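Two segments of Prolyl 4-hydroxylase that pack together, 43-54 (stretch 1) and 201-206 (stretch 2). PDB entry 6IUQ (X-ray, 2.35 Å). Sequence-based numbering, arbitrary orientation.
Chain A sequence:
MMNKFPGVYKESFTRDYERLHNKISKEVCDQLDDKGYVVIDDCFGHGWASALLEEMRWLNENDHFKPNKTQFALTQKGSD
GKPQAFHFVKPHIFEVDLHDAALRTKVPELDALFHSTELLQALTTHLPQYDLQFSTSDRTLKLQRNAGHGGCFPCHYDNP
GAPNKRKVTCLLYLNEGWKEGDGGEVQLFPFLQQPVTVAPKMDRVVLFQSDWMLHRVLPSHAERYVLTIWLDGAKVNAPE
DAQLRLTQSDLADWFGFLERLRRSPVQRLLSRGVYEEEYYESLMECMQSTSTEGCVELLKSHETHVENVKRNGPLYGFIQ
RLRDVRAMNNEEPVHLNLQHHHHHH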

# COMPACT_ATOMS: atom_id res chain seq x y z
N CYS A 43 -6.46 14.75 -5.36
CA CYS A 43 -5.60 15.23 -4.29
C CYS A 43 -4.65 16.35 -4.76
O CYS A 43 -4.63 17.42 -4.17
CB CYS A 43 -4.82 14.03 -3.72
SG CYS A 43 -3.74 14.40 -2.34
N PHE A 44 -3.89 16.12 -5.83
CA PHE A 44 -2.93 17.13 -6.30
C PHE A 44 -3.58 18.17 -7.21
O PHE A 44 -3.07 19.28 -7.35
CB PHE A 44 -1.76 16.47 -7.05
CG PHE A 44 -0.83 15.69 -6.16
CD1 PHE A 44 -1.17 14.42 -5.72
CD2 PHE A 44 0.38 16.24 -5.75
CE1 PHE A 44 -0.31 13.69 -4.87
CE2 PHE A 44 1.26 15.53 -4.90
CZ PHE A 44 0.91 14.25 -4.47
N GLY A 45 -4.71 17.80 -7.82
CA GLY A 45 -5.31 18.63 -8.84
C GLY A 45 -4.89 18.09 -10.19
O GLY A 45 -3.82 17.49 -10.34
N HIS A 46 -5.72 18.32 -11.20
CA HIS A 46 -5.55 17.65 -12.47
C HIS A 46 -4.30 18.08 -13.23
O HIS A 46 -3.62 17.25 -13.84
CB HIS A 46 -6.78 17.87 -13.36
CG HIS A 46 -6.73 17.11 -14.64
ND1 HIS A 46 -6.23 17.64 -15.80
CD2 HIS A 46 -7.06 15.83 -14.92
CE1 HIS A 46 -6.29 16.73 -16.76
NE2 HIS A 46 -6.78 15.62 -16.25
N GLY A 47 -3.99 19.37 -13.20
CA GLY A 47 -2.82 19.87 -13.91
C GLY A 47 -1.56 19.27 -13.33
O GLY A 47 -0.72 18.72 -14.05
N TRP A 48 -1.43 19.36 -12.01
CA TRP A 48 -0.25 18.90 -11.30
C TRP A 48 -0.06 17.39 -11.46
O TRP A 48 1.04 16.93 -11.79
CB TRP A 48 -0.34 19.31 -9.82
CG TRP A 48 0.93 19.17 -9.02
CD1 TRP A 48 2.18 18.86 -9.48
CD2 TRP A 48 1.05 19.31 -7.60
NE1 TRP A 48 3.07 18.80 -8.43
CE2 TRP A 48 2.40 19.06 -7.26
CE3 TRP A 48 0.15 19.61 -6.57
CZ2 TRP A 48 2.87 19.12 -5.95
CZ3 TRP A 48 0.60 19.66 -5.28
CH2 TRP A 48 1.95 19.41 -4.98
N ALA A 49 -1.12 16.61 -11.25
CA ALA A 49 -1.07 15.17 -11.54
C ALA A 49 -0.67 14.87 -12.99
O ALA A 49 0.11 13.94 -13.23
CB ALA A 49 -2.41 14.53 -11.22
N SER A 50 -1.19 15.63 -13.94
CA SER A 50 -0.80 15.44 -15.35
C SER A 50 0.68 15.70 -15.59
O SER A 50 1.34 14.97 -16.33
CB SER A 50 -1.62 16.37 -16.27
OG SER A 50 -2.97 15.96 -16.34
N ALA A 51 1.18 16.78 -14.99
CA ALA A 51 2.60 17.12 -15.07
C ALA A 51 3.50 15.97 -14.57
O ALA A 51 4.50 15.65 -15.21
CB ALA A 51 2.87 18.37 -14.27
N LEU A 52 3.15 15.37 -13.44
CA LEU A 52 3.94 14.28 -12.87
C LEU A 52 3.92 13.07 -13.81
O LEU A 52 4.96 12.43 -14.03
CB LEU A 52 3.41 13.90 -11.47
CG LEU A 52 3.62 14.94 -10.35
CD1 LEU A 52 2.76 14.65 -9.13
CD2 LEU A 52 5.07 15.03 -9.96
N LEU A 53 2.74 12.79 -14.38
CA LEU A 53 2.58 11.68 -15.34
C LEU A 53 3.43 11.90 -16.59
O LEU A 53 4.08 10.97 -17.06
CB LEU A 53 1.09 11.51 -15.73
CG LEU A 53 0.73 10.48 -16.82
CD1 LEU A 53 1.21 9.07 -16.47
CD2 LEU A 53 -0.78 10.47 -17.14
N GLU A 54 3.42 13.12 -17.12
CA GLU A 54 4.23 13.44 -18.30
C GLU A 54 5.71 13.14 -18.03
O GLU A 54 6.37 12.48 -18.84
CB GLU A 54 4.04 14.90 -18.73
CG GLU A 54 2.67 15.16 -19.38
CD GLU A 54 2.48 16.61 -19.85
OE1 GLU A 54 3.31 17.08 -20.67
OE2 GLU A 54 1.49 17.26 -19.42
N LYS A 201 -7.90 5.52 -10.17
CA LYS A 201 -8.24 6.72 -10.91
C LYS A 201 -7.17 7.79 -10.83
O LYS A 201 -6.46 7.91 -9.83
CB LYS A 201 -9.57 7.28 -10.41
CG LYS A 201 -10.68 6.30 -10.65
CD LYS A 201 -12.04 6.86 -10.33
CE LYS A 201 -13.10 5.95 -10.97
NZ LYS A 201 -14.37 5.95 -10.20
N MSE A 202 -7.06 8.55 -11.92
CA MSE A 202 -6.18 9.69 -12.05
C MSE A 202 -6.31 10.61 -10.83
O MSE A 202 -7.42 10.98 -10.44
CB MSE A 202 -6.53 10.46 -13.34
CG MSE A 202 -5.75 11.76 -13.59
SE MSE A 202 -3.83 11.49 -13.76
CE MSE A 202 -3.36 12.81 -15.13
N ASP A 203 -5.17 10.93 -10.23
CA ASP A 203 -5.09 11.90 -9.15
C ASP A 203 -5.80 11.41 -7.88
O ASP A 203 -6.20 12.19 -7.01
CB ASP A 203 -5.65 13.25 -9.59
CG ASP A 203 -5.20 14.38 -8.70
OD1 ASP A 203 -4.15 14.21 -8.04
OD2 ASP A 203 -5.90 15.43 -8.64
N ARG A 204 -5.93 10.09 -7.76
CA ARG A 204 -6.41 9.49 -6.53
C ARG A 204 -5.24 9.03 -5.66
O ARG A 204 -4.31 8.39 -6.15
CB ARG A 204 -7.33 8.31 -6.83
CG ARG A 204 -7.64 7.45 -5.62
CD ARG A 204 -8.67 6.40 -5.98
NE ARG A 204 -10.03 6.93 -5.97
CZ ARG A 204 -11.11 6.25 -6.35
NH1 ARG A 204 -10.99 5.00 -6.80
NH2 ARG A 204 -12.30 6.82 -6.27
N VAL A 205 -5.30 9.36 -4.38
CA VAL A 205 -4.29 8.96 -3.41
C VAL A 205 -4.87 7.93 -2.43
O VAL A 205 -5.96 8.14 -1.88
CB VAL A 205 -3.75 10.20 -2.62
CG1 VAL A 205 -2.99 9.76 -1.39
CG2 VAL A 205 -2.86 11.04 -3.49
N VAL A 206 -4.17 6.82 -2.24
CA VAL A 206 -4.52 5.87 -1.18
C VAL A 206 -3.39 5.85 -0.15
O VAL A 206 -2.22 5.76 -0.51
CB VAL A 206 -4.74 4.44 -1.71
CG1 VAL A 206 -5.26 3.53 -0.59
CG2 VAL A 206 -5.72 4.44 -2.87

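Stretch 1 runs from a short loop, Cys43 to Gly45, into a helix that begins at His46 and continues past Glu54; Gly45 occupies the N-cap position. Stretch 2 opens with a type II beta turn from Lys201 to Arg204, closed by a hydrogen bond from Arg204 N to Lys201 O at 3.1 Å, and then leads into a strand. Asp203 takes the third position of the turn with positive phi (67/23) and lies over the first turn of the helix, its CA 5.7 Å from the CA of Ala49. Gly45 also has a positive phi (97/153); a CB at these angles would be jammed against the carbonyl oxygen of Phe44, so the backbone here calls for glycine.

Three successive backbone amides of the loop donate to Asp203. Cys43 N bonds to the backbone Asp203 O at 3.1 Å and is nearly linear, with an N-H...O angle of 165°. Phe44 N reaches Asp203 OD1 at 2.9 Å, and Gly45 N reaches Asp203 OD2 at 2.8 Å, the latter more bent at 132°. The carboxylate thus spreads its two oxygens over adjacent amides just ahead of the helix, where a negative charge is well placed to offset the partial positive charge of a helix N-terminus. Asp203 OD1 also lies 3.6 Å from CB of Ala49, whose CA-to-CB bond points toward stretch 2, and near the plane of the Phe44 ring, at its edge.

Apolar contacts extend from Asp203 in two directions along stretch 2. Val205 directs its CB toward stretch 1 and places CG2 3.6 Å from Cys43 CB and 3.9 Å from Phe44 CE1, so one methyl serves both residues and meets the aromatic ring at its edge. Between Asp203 and Val205, Arg204 points its CB away and makes no contact with stretch 1.

Met202, present as selenomethionine, turns its CB toward the helix and runs along it: CG is 4.5 Å from His46 CD2, SE is 4.2 Å from Ala49 CB, and the terminal CE is 4.0 Å from Leu53 CD2. Met202 CE comes within 3.4 Å of Ser50 OG, whose hydroxyl is already engaged in the helix as a donor to His46 O at 2.9 Å. His46, Ala49, Ser50 and Leu53 recur at the spacing of helical turns, which lets a single long side chain touch all four. Together the two stretches bury 430 Å², with Asp203 and Met202 contributing the largest shares.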